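Local coordinates for histidine-containing phosphotransfer protein 2 (Oryza sativa, PDB 1YVI) that relays phosphoryl groups from cytokinin sensor histidine kinases to B-type response regulators, acting as a positive mediator of cytokinin signalling, at residues M17-V23 / D126-F131; I57-I61 / Y78-L82; K93-C98 / V119-F124. Numbering follows the deposited sequence.

Contact 1 (M17-V23 / D126-F131); sequences MFSQGLV and DLRNKF
A Schellman motif ends helix 2-19 where it packs against helix 110-142 of this all-helical HPt protein. Met17 to Ser19 are helical; Gly21 has phi/psi 80/12, and Leu22 N donates to Met17 O (2.9 Å) while Gly21 N donates to Phe18 O (3.1 Å). The chain thus turns so that Leu22 and Val23 face 126-131, a continuous helical segment. CA-CA register is Leu22 to Leu127, 6.3 Å, and Met17 to Lys130, 7.3 Å. Together 326 Å² is buried, by packing. On the second segment, Asp126 lies at the margin, its CB 4.4 Å from Leu22 CD2. Leu127 (chi1 t, chi2 p) brings CD1 to 3.6 Å from Val23 CG1 and 3.9 Å from Leu22 CB, filling the space beneath the turn. Lys130 lays its aliphatic chain along the contact: CB is 3.7 Å from Met17 CG, and CG 3.8 Å from Leu22 CD1, while NZ donates to Asn129 OD1 at 2.8 Å. Phe131 carries the packing on toward Val47, Phe50 and Cys51 of helix 42-65, joining the N-terminal helix to the helical bundle. With Met17 at chi1 m, chi2 t, chi3 p, its CE ends 3.7 Å from Phe131 CE1.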
loop_
_atom_site.group_PDB
_atom_site.type_symbol
_atom_site.label_atom_id
_atom_site.label_comp_id
_atom_site.label_asym_id
_atom_site.label_seq_id
_atom_site.Cartn_x
_atom_site.Cartn_y
_atom_site.Cartn_z
ATOM N N MET A 17 12.849 -0.504 -4.689
ATOM C CA MET A 17 11.415 -0.795 -4.548
ATOM C C MET A 17 10.893 -1.510 -5.806
ATOM O O MET A 17 10.116 -2.442 -5.692
ATOM C CB MET A 17 10.634 0.463 -4.270
ATOM C CG MET A 17 10.911 1.009 -2.882
ATOM S SD MET A 17 10.513 2.745 -2.754
ATOM C CE MET A 17 8.784 2.756 -3.195
ATOM N N PHE A 18 11.312 -1.051 -6.996
ATOM C CA PHE A 18 10.876 -1.688 -8.226
ATOM C C PHE A 18 11.595 -3.040 -8.389
ATOM O O PHE A 18 10.986 -4.028 -8.857
ATOM C CB PHE A 18 11.172 -0.860 -9.504
ATOM C CG PHE A 18 10.298 0.353 -9.698
ATOM C CD1 PHE A 18 10.677 1.595 -9.161
ATOM C CD2 PHE A 18 9.126 0.276 -10.461
ATOM C CE1 PHE A 18 9.878 2.774 -9.347
ATOM C CE2 PHE A 18 8.308 1.435 -10.665
ATOM C CZ PHE A 18 8.686 2.676 -10.103
ATOM N N SER A 19 12.888 -3.089 -8.071
ATOM C CA SER A 19 13.645 -4.327 -8.370
ATOM C C SER A 19 13.246 -5.449 -7.413
ATOM O O SER A 19 13.336 -6.646 -7.772
ATOM C CB SER A 19 15.175 -4.092 -8.409
ATOM O OG SER A 19 15.641 -3.881 -7.109
ATOM N N GLN A 20 12.778 -5.076 -6.214
ATOM C CA GLN A 20 12.245 -6.072 -5.259
ATOM C C GLN A 20 10.778 -6.467 -5.468
ATOM O O GLN A 20 10.216 -7.260 -4.719
ATOM C CB GLN A 20 12.486 -5.598 -3.845
ATOM C CG GLN A 20 13.978 -5.595 -3.525
ATOM C CD GLN A 20 14.309 -4.892 -2.237
ATOM O OE1 GLN A 20 13.424 -4.480 -1.495
ATOM N NE2 GLN A 20 15.597 -4.734 -1.971
ATOM N N GLY A 21 10.154 -5.884 -6.474
ATOM C CA GLY A 21 8.766 -6.189 -6.790
ATOM C C GLY A 21 7.700 -5.513 -5.946
ATOM O O GLY A 21 6.550 -5.886 -6.047
ATOM N N LEU A 22 8.073 -4.498 -5.144
ATOM C CA LEU A 22 7.138 -3.892 -4.184
ATOM C C LEU A 22 6.197 -2.946 -4.891
ATOM O O LEU A 22 5.041 -2.778 -4.466
ATOM C CB LEU A 22 7.885 -3.128 -3.077
ATOM C CG LEU A 22 8.817 -4.007 -2.204
ATOM C CD1 LEU A 22 9.463 -3.175 -1.102
ATOM C CD2 LEU A 22 8.058 -5.197 -1.573
ATOM N N VAL A 23 6.703 -2.281 -5.935
ATOM C CA VAL A 23 5.855 -1.383 -6.739
ATOM C C VAL A 23 5.974 -1.741 -8.221
ATOM O O VAL A 23 6.996 -2.308 -8.680
ATOM C CB VAL A 23 6.220 0.127 -6.529
ATOM C CG1 VAL A 23 5.942 0.588 -5.085
ATOM C CG2 VAL A 23 7.711 0.387 -6.906
ATOM N N ASP A 126 5.802 -3.969 4.588
ATOM C CA ASP A 126 7.023 -3.968 3.747
ATOM C C ASP A 126 7.048 -2.716 2.909
ATOM O O ASP A 126 8.079 -2.061 2.813
ATOM C CB ASP A 126 7.037 -5.091 2.705
ATOM C CG ASP A 126 7.512 -6.438 3.258
ATOM O OD1 ASP A 126 7.986 -6.484 4.414
ATOM O OD2 ASP A 126 7.345 -7.440 2.526
ATOM N N LEU A 127 5.942 -2.412 2.232
ATOM C CA LEU A 127 5.969 -1.207 1.402
ATOM C C LEU A 127 5.953 0.072 2.267
ATOM O O LEU A 127 6.605 1.080 1.932
ATOM C CB LEU A 127 4.788 -1.201 0.409
ATOM C CG LEU A 127 4.737 -0.093 -0.637
ATOM C CD1 LEU A 127 5.957 -0.141 -1.564
ATOM C CD2 LEU A 127 3.524 -0.317 -1.500
ATOM N N ARG A 128 5.185 0.071 3.363
ATOM C CA ARG A 128 5.142 1.285 4.228
ATOM C C ARG A 128 6.556 1.667 4.704
ATOM O O ARG A 128 6.931 2.847 4.811
ATOM C CB ARG A 128 4.264 1.040 5.477
ATOM C CG ARG A 128 4.115 2.336 6.274
ATOM C CD ARG A 128 3.105 2.165 7.435
ATOM N NE ARG A 128 2.735 3.485 7.981
ATOM C CZ ARG A 128 3.436 4.208 8.847
ATOM N NH1 ARG A 128 4.623 3.820 9.321
ATOM N NH2 ARG A 128 2.951 5.376 9.218
ATOM N N ASN A 129 7.358 0.644 4.989
ATOM C CA ASN A 129 8.732 0.869 5.410
ATOM C C ASN A 129 9.461 1.720 4.362
ATOM O O ASN A 129 10.107 2.731 4.675
ATOM C CB ASN A 129 9.451 -0.484 5.520
ATOM C CG ASN A 129 10.952 -0.318 5.707
ATOM O OD1 ASN A 129 11.707 -0.340 4.760
ATOM N ND2 ASN A 129 11.367 -0.085 6.941
ATOM N N LYS A 130 9.406 1.281 3.123
ATOM C CA LYS A 130 10.157 1.984 2.043
ATOM C C LYS A 130 9.557 3.373 1.805
ATOM O O LYS A 130 10.287 4.352 1.640
ATOM C CB LYS A 130 10.068 1.128 0.760
ATOM C CG LYS A 130 10.753 -0.207 0.866
ATOM C CD LYS A 130 12.208 -0.048 1.285
ATOM C CE LYS A 130 12.922 -1.431 1.440
ATOM N NZ LYS A 130 12.612 -2.090 2.737
ATOM N N PHE A 131 8.217 3.470 1.819
ATOM C CA PHE A 131 7.544 4.777 1.698
ATOM C C PHE A 131 7.946 5.747 2.763
ATOM O O PHE A 131 8.120 6.884 2.463
ATOM C CB PHE A 131 6.010 4.696 1.707
ATOM C CG PHE A 131 5.400 4.192 0.407
ATOM C CD1 PHE A 131 6.078 4.263 -0.812
ATOM C CD2 PHE A 131 4.065 3.722 0.411
ATOM C CE1 PHE A 131 5.451 3.838 -2.008
ATOM C CE2 PHE A 131 3.416 3.350 -0.780
ATOM C CZ PHE A 131 4.114 3.366 -1.991
#

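Contact 2 (I57-I61 / Y78-L82)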
loop_
_atom_site.group_PDB
_atom_site.type_symbol
_atom_site.label_atom_id
_atom_site.label_comp_id
_atom_site.label_asym_id
_atom_site.label_seq_id
_atom_site.Cartn_x
_atom_site.Cartn_y
_atom_site.Cartn_z
ATOM N N ILE A 57 -8.394 1.090 6.444
ATOM C CA ILE A 57 -9.202 -0.003 5.905
ATOM C C ILE A 57 -8.831 -1.360 6.519
ATOM O O ILE A 57 -9.690 -2.196 6.734
ATOM C CB ILE A 57 -9.046 -0.082 4.344
ATOM C CG1 ILE A 57 -9.733 1.096 3.668
ATOM C CG2 ILE A 57 -9.682 -1.394 3.764
ATOM C CD1 ILE A 57 -9.135 1.419 2.285
ATOM N N ILE A 58 -7.542 -1.630 6.640
ATOM C CA ILE A 58 -7.091 -2.878 7.297
ATOM C C ILE A 58 -7.759 -2.968 8.683
ATOM O O ILE A 58 -8.321 -4.005 9.060
ATOM C CB ILE A 58 -5.551 -2.907 7.436
ATOM C CG1 ILE A 58 -4.934 -3.112 6.029
ATOM C CG2 ILE A 58 -5.107 -3.973 8.513
ATOM C CD1 ILE A 58 -3.436 -2.948 5.915
ATOM N N ASN A 59 -7.738 -1.859 9.430
ATOM C CA ASN A 59 -8.351 -1.859 10.769
ATOM C C ASN A 59 -9.845 -2.032 10.706
ATOM O O ASN A 59 -10.400 -2.721 11.556
ATOM C CB ASN A 59 -8.022 -0.586 11.517
ATOM C CG ASN A 59 -6.551 -0.487 11.863
ATOM O OD1 ASN A 59 -5.873 -1.493 12.017
ATOM N ND2 ASN A 59 -6.062 0.750 12.029
ATOM N N GLU A 60 -10.522 -1.474 9.694
ATOM C CA GLU A 60 -11.985 -1.715 9.555
ATOM C C GLU A 60 -12.313 -3.174 9.234
ATOM O O GLU A 60 -13.324 -3.717 9.705
ATOM C CB GLU A 60 -12.656 -0.835 8.464
ATOM C CG GLU A 60 -12.521 0.647 8.667
ATOM C CD GLU A 60 -13.471 1.262 9.693
ATOM O OE1 GLU A 60 -14.220 0.514 10.374
ATOM O OE2 GLU A 60 -13.457 2.523 9.809
ATOM N N ILE A 61 -11.543 -3.766 8.335
ATOM C CA ILE A 61 -11.697 -5.192 8.066
ATOM C C ILE A 61 -11.476 -6.041 9.341
ATOM O O ILE A 61 -12.306 -6.910 9.647
ATOM C CB ILE A 61 -10.726 -5.660 6.986
ATOM C CG1 ILE A 61 -11.115 -5.003 5.616
ATOM C CG2 ILE A 61 -10.851 -7.202 6.759
ATOM C CD1 ILE A 61 -9.939 -5.073 4.576
ATOM N N TYR A 78 -14.653 -3.879 1.421
ATOM C CA TYR A 78 -13.440 -3.188 1.927
ATOM C C TYR A 78 -12.156 -3.667 1.274
ATOM O O TYR A 78 -11.268 -2.872 0.949
ATOM C CB TYR A 78 -13.249 -3.364 3.426
ATOM C CG TYR A 78 -13.962 -2.311 4.239
ATOM C CD1 TYR A 78 -13.584 -0.975 4.189
ATOM C CD2 TYR A 78 -14.951 -2.665 5.105
ATOM C CE1 TYR A 78 -14.234 -0.012 4.988
ATOM C CE2 TYR A 78 -15.609 -1.724 5.884
ATOM C CZ TYR A 78 -15.224 -0.409 5.842
ATOM O OH TYR A 78 -15.950 0.471 6.586
ATOM N N VAL A 79 -12.034 -4.980 1.116
ATOM C CA VAL A 79 -10.882 -5.551 0.400
ATOM C C VAL A 79 -10.828 -4.995 -1.046
ATOM O O VAL A 79 -9.781 -4.706 -1.583
ATOM C CB VAL A 79 -10.961 -7.138 0.464
ATOM C CG1 VAL A 79 -9.985 -7.791 -0.516
ATOM C CG2 VAL A 79 -10.701 -7.556 1.956
ATOM N N HIS A 80 -11.985 -4.857 -1.677
ATOM C CA HIS A 80 -12.038 -4.364 -3.036
ATOM C C HIS A 80 -11.554 -2.911 -3.060
ATOM O O HIS A 80 -10.844 -2.508 -3.954
ATOM C CB HIS A 80 -13.505 -4.431 -3.530
ATOM C CG HIS A 80 -13.697 -3.973 -4.950
ATOM N ND1 HIS A 80 -14.170 -2.709 -5.269
ATOM C CD2 HIS A 80 -13.464 -4.603 -6.134
ATOM C CE1 HIS A 80 -14.190 -2.569 -6.589
ATOM N NE2 HIS A 80 -13.794 -3.713 -7.137
ATOM N N GLN A 81 -11.956 -2.122 -2.067
ATOM C CA GLN A 81 -11.452 -0.740 -1.958
ATOM C C GLN A 81 -9.939 -0.731 -1.827
ATOM O O GLN A 81 -9.299 0.113 -2.432
ATOM C CB GLN A 81 -11.969 -0.039 -0.712
ATOM C CG GLN A 81 -13.331 0.383 -0.760
ATOM C CD GLN A 81 -13.604 1.531 0.228
ATOM O OE1 GLN A 81 -14.530 2.309 0.016
ATOM N NE2 GLN A 81 -12.832 1.616 1.308
ATOM N N LEU A 82 -9.392 -1.576 -0.945
ATOM C CA LEU A 82 -7.943 -1.570 -0.710
ATOM C C LEU A 82 -7.229 -2.020 -1.997
ATOM O O LEU A 82 -6.177 -1.531 -2.300
ATOM C CB LEU A 82 -7.563 -2.504 0.450
ATOM C CG LEU A 82 -6.086 -2.588 0.825
ATOM C CD1 LEU A 82 -5.498 -1.196 1.079
ATOM C CD2 LEU A 82 -5.937 -3.484 2.061
#
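Tyr78 lays one ring face over the CB of Glu60, a CH-pi contact in the four-helix bundle of the HPt domain: CB stands 4.0 Å from the ring centroid and 21° off the ring normal. The helical segments 57-61 and 78-82 belong to successive helices, 42-65 and 72-89, and run antiparallel at 165°, with a signed crossing angle of -165°. Their axes approach to 9.9 Å and the closest CA pair, Ile57 and Tyr78, is 6.6 Å apart. The 381 Å² buried between them comes from packing, most of it apolar. Ile57, which loses 82 Å², points between Tyr78 and Leu82, one turn apart: its CG2 lies 3.6 Å from Tyr78 O, 3.9 Å from Tyr78 CD1 and 4.1 Å from Leu82 CB. Its CD1 reaches the more exposed margin, 3.8 Å from Gln81 NE2. One turn further on, Ile61 CG1 approaches Tyr78 CB at 3.5 Å. Leu82 also touches Val94 and Cys98 of helix 92-106 and Val120 of helix 110-142, and Ile58 meets Val120 and Phe124, so this pair continues into the bundle core. His80, the predicted phosphorylation site, is unmodified here; its side chain makes no contact with 57-61. It lies on the solvent-exposed side of the helix, whereas the adjacent Val79 is buried. The buried side of the same helix packs on 57-61 through residues that include Val79, whose CG2 is 3.7 Å from Ile61 CD1.

Contact 3 (K93-C98 / V119-F124)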
loop_
_atom_site.group_PDB
_atom_site.type_symbol
_atom_site.label_atom_id
_atom_site.label_comp_id
_atom_site.label_asym_id
_atom_site.label_seq_id
_atom_site.Cartn_x
_atom_site.Cartn_y
_atom_site.Cartn_z
ATOM N N LYS A 93 1.774 -5.877 -4.656
ATOM C CA LYS A 93 1.683 -7.098 -3.798
ATOM C C LYS A 93 0.459 -7.001 -2.886
ATOM O O LYS A 93 -0.231 -7.969 -2.657
ATOM C CB LYS A 93 2.990 -7.274 -2.987
ATOM C CG LYS A 93 4.231 -7.615 -3.915
ATOM C CD LYS A 93 5.431 -7.881 -3.119
ATOM C CE LYS A 93 5.499 -9.314 -2.577
ATOM N NZ LYS A 93 6.731 -9.340 -1.692
ATOM N N VAL A 94 0.185 -5.809 -2.357
ATOM C CA VAL A 94 -1.028 -5.642 -1.565
ATOM C C VAL A 94 -2.208 -5.947 -2.508
ATOM O O VAL A 94 -3.146 -6.649 -2.163
ATOM C CB VAL A 94 -1.112 -4.209 -0.996
ATOM C CG1 VAL A 94 -2.433 -3.955 -0.253
ATOM C CG2 VAL A 94 0.105 -3.925 -0.093
ATOM N N LYS A 95 -2.157 -5.391 -3.717
ATOM C CA LYS A 95 -3.234 -5.621 -4.683
ATOM C C LYS A 95 -3.451 -7.130 -4.934
ATOM O O LYS A 95 -4.596 -7.594 -4.934
ATOM C CB LYS A 95 -2.930 -4.851 -6.015
ATOM C CG LYS A 95 -3.964 -5.112 -7.070
ATOM C CD LYS A 95 -3.548 -4.600 -8.438
ATOM C CE LYS A 95 -2.462 -5.486 -9.034
ATOM N NZ LYS A 95 -1.780 -4.795 -10.176
ATOM N N PHE A 96 -2.392 -7.892 -5.208
ATOM C CA PHE A 96 -2.602 -9.307 -5.521
ATOM C C PHE A 96 -3.129 -10.094 -4.344
ATOM O O PHE A 96 -3.961 -10.979 -4.537
ATOM C CB PHE A 96 -1.365 -9.986 -6.106
ATOM C CG PHE A 96 -0.906 -9.364 -7.370
ATOM C CD1 PHE A 96 -1.812 -9.048 -8.338
ATOM C CD2 PHE A 96 0.422 -9.054 -7.562
ATOM C CE1 PHE A 96 -1.400 -8.425 -9.517
ATOM C CE2 PHE A 96 0.822 -8.449 -8.735
ATOM C CZ PHE A 96 -0.090 -8.140 -9.692
ATOM N N THR A 97 -2.710 -9.719 -3.142
ATOM C CA THR A 97 -3.225 -10.388 -1.903
ATOM C C THR A 97 -4.722 -10.127 -1.747
ATOM O O THR A 97 -5.496 -11.051 -1.461
ATOM C CB THR A 97 -2.403 -9.930 -0.721
ATOM O OG1 THR A 97 -1.031 -10.329 -0.945
ATOM C CG2 THR A 97 -2.924 -10.572 0.571
ATOM N N CYS A 98 -5.150 -8.877 -1.993
ATOM C CA CYS A 98 -6.614 -8.531 -1.992
ATOM C C CYS A 98 -7.447 -9.355 -2.992
ATOM O O CYS A 98 -8.594 -9.727 -2.723
ATOM C CB CYS A 98 -6.826 -7.015 -2.292
ATOM S SG CYS A 98 -6.238 -6.038 -0.861
ATOM N N VAL A 119 -1.533 -11.481 5.807
ATOM C CA VAL A 119 -0.662 -11.307 4.632
ATOM C C VAL A 119 -0.790 -9.846 4.098
ATOM O O VAL A 119 0.211 -9.231 3.631
ATOM C CB VAL A 119 -0.962 -12.397 3.492
ATOM C CG1 VAL A 119 -0.053 -12.192 2.267
ATOM C CG2 VAL A 119 -0.854 -13.917 4.075
ATOM N N VAL A 120 -2.012 -9.318 4.108
ATOM C CA VAL A 120 -2.192 -7.905 3.703
ATOM C C VAL A 120 -1.290 -7.014 4.573
ATOM O O VAL A 120 -0.565 -6.114 4.084
ATOM C CB VAL A 120 -3.649 -7.448 3.754
ATOM C CG1 VAL A 120 -3.761 -5.853 3.535
ATOM C CG2 VAL A 120 -4.511 -8.184 2.690
ATOM N N ARG A 121 -1.264 -7.291 5.867
ATOM C CA ARG A 121 -0.454 -6.471 6.748
ATOM C C ARG A 121 1.013 -6.661 6.386
ATOM O O ARG A 121 1.754 -5.673 6.274
ATOM C CB ARG A 121 -0.680 -6.896 8.188
ATOM C CG ARG A 121 -1.906 -6.286 8.802
ATOM C CD ARG A 121 -1.875 -6.512 10.350
ATOM N NE ARG A 121 -3.192 -6.168 10.849
ATOM C CZ ARG A 121 -4.191 -7.049 11.030
ATOM N NH1 ARG A 121 -3.994 -8.342 10.808
ATOM N NH2 ARG A 121 -5.369 -6.619 11.486
ATOM N N ASN A 122 1.431 -7.921 6.154
ATOM C CA ASN A 122 2.869 -8.193 5.796
ATOM C C ASN A 122 3.279 -7.331 4.588
ATOM O O ASN A 122 4.294 -6.620 4.637
ATOM C CB ASN A 122 3.075 -9.673 5.470
ATOM C CG ASN A 122 2.898 -10.563 6.711
ATOM O OD1 ASN A 122 2.764 -10.057 7.832
ATOM N ND2 ASN A 122 2.878 -11.879 6.499
ATOM N N ASP A 123 2.486 -7.396 3.519
ATOM C CA ASP A 123 2.804 -6.658 2.273
ATOM C C ASP A 123 2.686 -5.145 2.461
ATOM O O ASP A 123 3.496 -4.400 1.940
ATOM C CB ASP A 123 1.854 -7.107 1.140
ATOM C CG ASP A 123 2.180 -8.548 0.624
ATOM O OD1 ASP A 123 3.360 -8.997 0.630
ATOM O OD2 ASP A 123 1.241 -9.193 0.184
ATOM N N PHE A 124 1.684 -4.702 3.231
ATOM C CA PHE A 124 1.531 -3.268 3.506
ATOM C C PHE A 124 2.723 -2.745 4.315
ATOM O O PHE A 124 3.258 -1.661 4.035
ATOM C CB PHE A 124 0.219 -3.005 4.270
ATOM C CG PHE A 124 0.084 -1.601 4.754
ATOM C CD1 PHE A 124 0.025 -0.550 3.829
ATOM C CD2 PHE A 124 0.069 -1.313 6.099
ATOM C CE1 PHE A 124 -0.082 0.774 4.267
ATOM C CE2 PHE A 124 -0.008 0.009 6.549
ATOM C CZ PHE A 124 -0.100 1.039 5.625
HETATM O O HOH W 1 5.805 -7.432 0.168
#
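Asp123 provides the main polar links between two antiparallel helices of the HPt four-helix bundle. Its OD2 is 2.8 Å from Thr97 OG1, a geometry suited to a hydrogen bond from the hydroxyl, although Lys93 O, 3.0 Å from the same OG1, is also near. Its OD1 accepts from a water at 2.9 Å, and that water accepts from Lys93 NZ at 2.8 Å. The water bridges charges too far apart for a salt bridge, since Lys93 NZ and Asp123 OD1 are 4.1 Å apart. Segment axes at 170° and 8.9 Å, with Val94 CA and Asp123 CA only 5.5 Å apart, indicate close packing. Deeper in, Val94 CG2 rests 3.8 Å from Asp123 CB; at the exposed margin, Thr97 CG2 lies 3.7 Å from Val119 CG1. Val120 continues inward to Ile58 and Leu82, while Cys98 meets Val79, connecting this pair with helices 42-65 and 72-89. On the bundle-facing side, Thr97 CG2 approaches Val120 CG2 at 3.6 Å.

How the contacts relate
From the N terminus, the end of helix 2-19 supplies the first half of contact 1, whose partner comes only on helix 110-142, 103 residues later. Within that wide loop, contact 2 closes first, joining helices 42-65 and 72-89; contact 3 follows in series, joining helices 92-106 and 110-142. Neither crosses the other. Contacts 2 and 3 touch through the bundle core, where Leu82 CD2 is 3.5 Å from Val120 CG1, bringing the two helix pairs together. Contact 1 adjoins contact 3 where Gly21 O lies 3.6 Å from Lys93 CG, but is separate from contact 2, with centres about 20 Å apart across the chain's centre.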